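Local coordinates for glycoside hydrolase family 43 (Halothermothrix orenii, PDB 4QQS), which has alpha-L-arabinofuranosidase activity and, as a family 43 glycoside hydrolase with a five-bladed beta-propeller fold, probably acts in breaking down plant polysaccharides such as xylan, at residues L55-W66 and L107-P116. Residues are numbered along the deposited sequence; the frame is centred on the assembly and turned at random.
Sequences LALDSYYEKNGW and LGPFKNIKAP
Asn64 and the backbone of Phe110 to Asn112 form the polar centre of a surface contact between two neighbouring blades of the five-bladed propeller, where the loop leaving one outermost strand lies along the outermost strand of the next. The Asn64 amide acts like a peptide group: its OD1 accepts from Asn112 N at 2.8 Å, while its ND2 donates to Phe110 O at 3.0 Å, nearly straight at 175°. The second N-H of ND2 turns back to Asp58 O, which Tyr61 N reaches from the opposite face, so the amide is fixed in rotation and ties its own loop together. Were Asn64 an alanine, Asn112 N, Phe110 O and Asp58 O would each lose a partner, and the loop of two successive type I turns would probably drift from the strand. At the beta bulge of strand 51-58, Phe110 N donates to Ala56 O (2.9 Å), and Leu57 CD2 packs on Phe110 CB. Gly108 suits its place because any CB would strike Ala56 O. After its cis peptide bond, Pro109 lays CB over one face of the Tyr61 ring, 4.0 Å from the centroid, a CH-pi contact. At the other end the indole of Trp66 receives Ala115 CB over its five-membered ring at 4.2 Å, and the Pro116 ring crosses it at about a right angle, CD near NE1 and CB near CZ2. Asn112 ND2 donates to two waters, one held by Trp66 O and one only weakly by Asn64 O, while Asn112 OD1 is hydrogen-bonded to Tyr87 OH of strand 82-90. Beneath, Leu57 and Phe110 both meet Met85 of that strand, Ala56 touches Val41 of strand 38-44, and Trp66 rests on Ala89 and Ala99 of strands 82-90 and 96-103.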
loop_
_atom_site.group_PDB
_atom_site.type_symbol
_atom_site.label_atom_id
_atom_site.label_comp_id
_atom_site.label_asym_id
_atom_site.label_seq_id
_atom_site.Cartn_x
_atom_site.Cartn_y
_atom_site.Cartn_z
ATOM N N LEU A 55 9.056 -16.762 0.392
ATOM C CA LEU A 55 8.631 -15.905 1.497
ATOM C C LEU A 55 9.769 -14.998 1.943
ATOM O O LEU A 55 10.755 -15.452 2.525
ATOM C CB LEU A 55 8.127 -16.723 2.691
ATOM C CG LEU A 55 6.844 -17.532 2.498
ATOM C CD1 LEU A 55 6.526 -18.330 3.758
ATOM C CD2 LEU A 55 5.669 -16.655 2.124
ATOM N N ALA A 56 9.608 -13.704 1.704
ATOM C CA ALA A 56 10.547 -12.711 2.214
ATOM C C ALA A 56 10.470 -12.592 3.731
ATOM O O ALA A 56 11.486 -12.425 4.398
ATOM C CB ALA A 56 10.262 -11.362 1.581
ATOM N N LEU A 57 9.252 -12.655 4.258
ATOM C CA LEU A 57 8.989 -12.664 5.693
ATOM C C LEU A 57 8.146 -13.906 5.965
ATOM O O LEU A 57 7.088 -14.100 5.367
ATOM C CB LEU A 57 8.249 -11.379 6.098
ATOM C CG LEU A 57 7.723 -11.026 7.490
ATOM C CD1 LEU A 57 6.705 -12.017 8.020
ATOM C CD2 LEU A 57 8.857 -10.853 8.453
ATOM N N ASP A 58 8.653 -14.752 6.848
ATOM C CA ASP A 58 7.978 -15.964 7.254
ATOM C C ASP A 58 7.870 -15.897 8.764
ATOM O O ASP A 58 8.884 -15.900 9.452
ATOM C CB ASP A 58 8.812 -17.175 6.812
ATOM C CG ASP A 58 8.122 -18.505 7.065
ATOM O OD1 ASP A 58 7.015 -18.506 7.644
ATOM O OD2 ASP A 58 8.703 -19.557 6.698
ATOM N N SER A 59 6.659 -15.827 9.298
ATOM C CA SER A 59 6.510 -15.797 10.737
ATOM C C SER A 59 7.009 -17.093 11.372
ATOM O O SER A 59 7.294 -17.097 12.567
ATOM C CB SER A 59 5.061 -15.517 11.136
ATOM O OG SER A 59 4.190 -16.559 10.734
ATOM N N TYR A 60 7.124 -18.170 10.584
ATOM C CA TYR A 60 7.628 -19.448 11.080
ATOM C C TYR A 60 9.147 -19.513 11.044
ATOM O O TYR A 60 9.725 -20.453 11.561
ATOM C CB TYR A 60 7.083 -20.620 10.264
ATOM C CG TYR A 60 5.573 -20.776 10.238
ATOM C CD1 TYR A 60 4.730 -19.972 11.002
ATOM C CD2 TYR A 60 4.994 -21.745 9.430
ATOM C CE1 TYR A 60 3.357 -20.131 10.950
ATOM C CE2 TYR A 60 3.633 -21.909 9.373
ATOM C CZ TYR A 60 2.819 -21.102 10.132
ATOM O OH TYR A 60 1.456 -21.278 10.069
ATOM N N TYR A 61 9.793 -18.524 10.433
ATOM C CA TYR A 61 11.247 -18.401 10.503
ATOM C C TYR A 61 11.669 -18.363 11.963
ATOM O O TYR A 61 11.001 -17.773 12.812
ATOM C CB TYR A 61 11.692 -17.129 9.786
ATOM C CG TYR A 61 13.187 -16.893 9.736
ATOM C CD1 TYR A 61 14.044 -17.850 9.213
ATOM C CD2 TYR A 61 13.731 -15.685 10.157
ATOM C CE1 TYR A 61 15.401 -17.632 9.145
ATOM C CE2 TYR A 61 15.094 -15.458 10.093
ATOM C CZ TYR A 61 15.922 -16.441 9.584
ATOM O OH TYR A 61 17.279 -16.246 9.502
ATOM N N GLU A 62 12.784 -19.010 12.280
ATOM C CA GLU A 62 13.139 -19.220 13.678
ATOM C C GLU A 62 13.316 -17.928 14.469
ATOM O O GLU A 62 13.061 -17.911 15.664
ATOM C CB GLU A 62 14.368 -20.129 13.792
ATOM C CG GLU A 62 15.637 -19.576 13.182
ATOM C CD GLU A 62 16.551 -18.874 14.170
ATOM O OE1 GLU A 62 16.176 -18.713 15.357
ATOM O OE2 GLU A 62 17.661 -18.472 13.740
ATOM N N LYS A 63 13.693 -16.840 13.802
ATOM C CA LYS A 63 13.883 -15.573 14.496
ATOM C C LYS A 63 12.603 -14.758 14.641
ATOM O O LYS A 63 12.628 -13.703 15.238
ATOM C CB LYS A 63 14.923 -14.716 13.766
ATOM C CG LYS A 63 16.259 -15.407 13.589
ATOM C CD LYS A 63 17.332 -14.448 13.113
ATOM C CE LYS A 63 18.624 -15.182 12.782
ATOM N NZ LYS A 63 19.120 -16.005 13.912
ATOM N N ASN A 64 11.491 -15.233 14.097
ATOM C CA ASN A 64 10.235 -14.485 14.136
ATOM C C ASN A 64 9.292 -15.127 15.151
ATOM O O ASN A 64 9.637 -15.179 16.321
ATOM C CB ASN A 64 9.663 -14.338 12.732
ATOM C CG ASN A 64 10.531 -13.443 11.878
ATOM O OD1 ASN A 64 11.256 -12.597 12.412
ATOM N ND2 ASN A 64 10.497 -13.635 10.571
ATOM N N GLY A 65 8.130 -15.607 14.733
ATOM C CA GLY A 65 7.187 -16.253 15.625
ATOM C C GLY A 65 5.982 -15.416 16.011
ATOM O O GLY A 65 5.030 -15.935 16.570
ATOM N N TRP A 66 5.999 -14.126 15.701
ATOM C CA TRP A 66 4.927 -13.221 16.077
ATOM C C TRP A 66 3.827 -13.197 15.024
ATOM O O TRP A 66 4.094 -13.240 13.828
ATOM C CB TRP A 66 5.484 -11.803 16.282
ATOM C CG TRP A 66 4.432 -10.867 16.749
ATOM C CD1 TRP A 66 3.999 -10.703 18.031
ATOM C CD2 TRP A 66 3.630 -9.995 15.944
ATOM N NE1 TRP A 66 2.994 -9.780 18.078
ATOM C CE2 TRP A 66 2.740 -9.334 16.810
ATOM C CE3 TRP A 66 3.580 -9.703 14.573
ATOM C CZ2 TRP A 66 1.815 -8.410 16.358
ATOM C CZ3 TRP A 66 2.655 -8.774 14.127
ATOM C CH2 TRP A 66 1.786 -8.138 15.017
ATOM N N LEU A 107 15.291 -9.957 -0.724
ATOM C CA LEU A 107 14.588 -11.241 -0.764
ATOM C C LEU A 107 14.476 -11.910 0.598
ATOM O O LEU A 107 13.895 -12.993 0.712
ATOM C CB LEU A 107 15.266 -12.188 -1.755
ATOM C CG LEU A 107 15.284 -11.689 -3.201
ATOM C CD1 LEU A 107 16.037 -12.677 -4.068
ATOM C CD2 LEU A 107 13.870 -11.457 -3.751
ATOM N N GLY A 108 15.021 -11.273 1.631
ATOM C CA GLY A 108 14.925 -11.805 2.973
ATOM C C GLY A 108 16.056 -12.760 3.313
ATOM O O GLY A 108 17.041 -12.853 2.580
ATOM N N PRO A 109 15.929 -13.481 4.432
ATOM C CA PRO A 109 14.778 -13.453 5.334
ATOM C C PRO A 109 14.717 -12.176 6.159
ATOM O O PRO A 109 15.726 -11.711 6.682
ATOM C CB PRO A 109 15.016 -14.662 6.239
ATOM C CG PRO A 109 16.493 -14.825 6.263
ATOM C CD PRO A 109 16.961 -14.424 4.899
ATOM N N PHE A 110 13.519 -11.617 6.274
ATOM C CA PHE A 110 13.289 -10.505 7.175
ATOM C C PHE A 110 13.082 -11.034 8.593
ATOM O O PHE A 110 12.402 -12.048 8.804
ATOM C CB PHE A 110 12.079 -9.681 6.719
ATOM C CG PHE A 110 12.382 -8.765 5.564
ATOM C CD1 PHE A 110 12.490 -9.249 4.270
ATOM C CD2 PHE A 110 12.582 -7.411 5.769
ATOM C CE1 PHE A 110 12.791 -8.400 3.216
ATOM C CE2 PHE A 110 12.869 -6.567 4.720
ATOM C CZ PHE A 110 12.977 -7.063 3.449
ATOM N N LYS A 111 13.691 -10.346 9.552
ATOM C CA LYS A 111 13.583 -10.709 10.956
ATOM C C LYS A 111 12.942 -9.571 11.733
ATOM O O LYS A 111 13.288 -8.398 11.553
ATOM C CB LYS A 111 14.951 -11.036 11.550
ATOM C CG LYS A 111 15.885 -9.868 11.695
ATOM C CD LYS A 111 17.183 -10.287 12.363
ATOM C CE LYS A 111 18.067 -9.087 12.631
ATOM N NZ LYS A 111 19.314 -9.460 13.341
ATOM N N ASN A 112 11.999 -9.907 12.603
ATOM C CA ASN A 112 11.336 -8.890 13.404
ATOM C C ASN A 112 12.328 -8.143 14.268
ATOM O O ASN A 112 13.203 -8.740 14.900
ATOM C CB ASN A 112 10.280 -9.528 14.299
ATOM C CG ASN A 112 9.103 -10.051 13.517
ATOM O OD1 ASN A 112 8.773 -9.530 12.449
ATOM N ND2 ASN A 112 8.452 -11.083 14.043
ATOM N N ILE A 113 12.176 -6.826 14.292
ATOM C CA ILE A 113 12.928 -5.990 15.207
ATOM C C ILE A 113 12.050 -5.322 16.268
ATOM O O ILE A 113 12.519 -5.130 17.382
ATOM C CB ILE A 113 13.890 -5.015 14.492
ATOM C CG1 ILE A 113 13.140 -3.995 13.648
ATOM C CG2 ILE A 113 14.924 -5.825 13.674
ATOM C CD1 ILE A 113 14.054 -3.000 12.949
ATOM N N LYS A 114 10.790 -5.025 15.959
ATOM C CA LYS A 114 9.830 -4.601 16.978
ATOM C C LYS A 114 8.450 -5.058 16.517
ATOM O O LYS A 114 7.852 -4.484 15.618
ATOM C CB LYS A 114 9.897 -3.094 17.242
ATOM C CG LYS A 114 9.236 -2.686 18.544
ATOM C CD LYS A 114 9.521 -1.250 18.908
ATOM C CE LYS A 114 8.769 -0.803 20.147
ATOM N NZ LYS A 114 9.267 0.528 20.571
ATOM N N ALA A 115 7.980 -6.125 17.147
ATOM C CA ALA A 115 6.739 -6.776 16.770
ATOM C C ALA A 115 5.950 -7.074 18.040
ATOM O O ALA A 115 6.306 -7.984 18.770
ATOM C CB ALA A 115 7.033 -8.055 15.998
ATOM N N PRO A 116 4.887 -6.302 18.321
ATOM C CA PRO A 116 4.354 -5.190 17.525
ATOM C C PRO A 116 5.198 -3.922 17.648
ATOM O O PRO A 116 5.917 -3.709 18.643
ATOM C CB PRO A 116 2.978 -4.962 18.136
ATOM C CG PRO A 116 3.148 -5.328 19.565
ATOM C CD PRO A 116 4.121 -6.491 19.565
HETATM O O HOH W 1 13.686 -15.055 2.672
HETATM O O HOH W 2 11.396 -14.338 7.550
HETATM O O HOH W 3 14.027 -11.349 15.347
HETATM O O HOH W 4 9.043 -11.932 16.739
HETATM O O HOH W 5 6.412 -12.636 12.543
#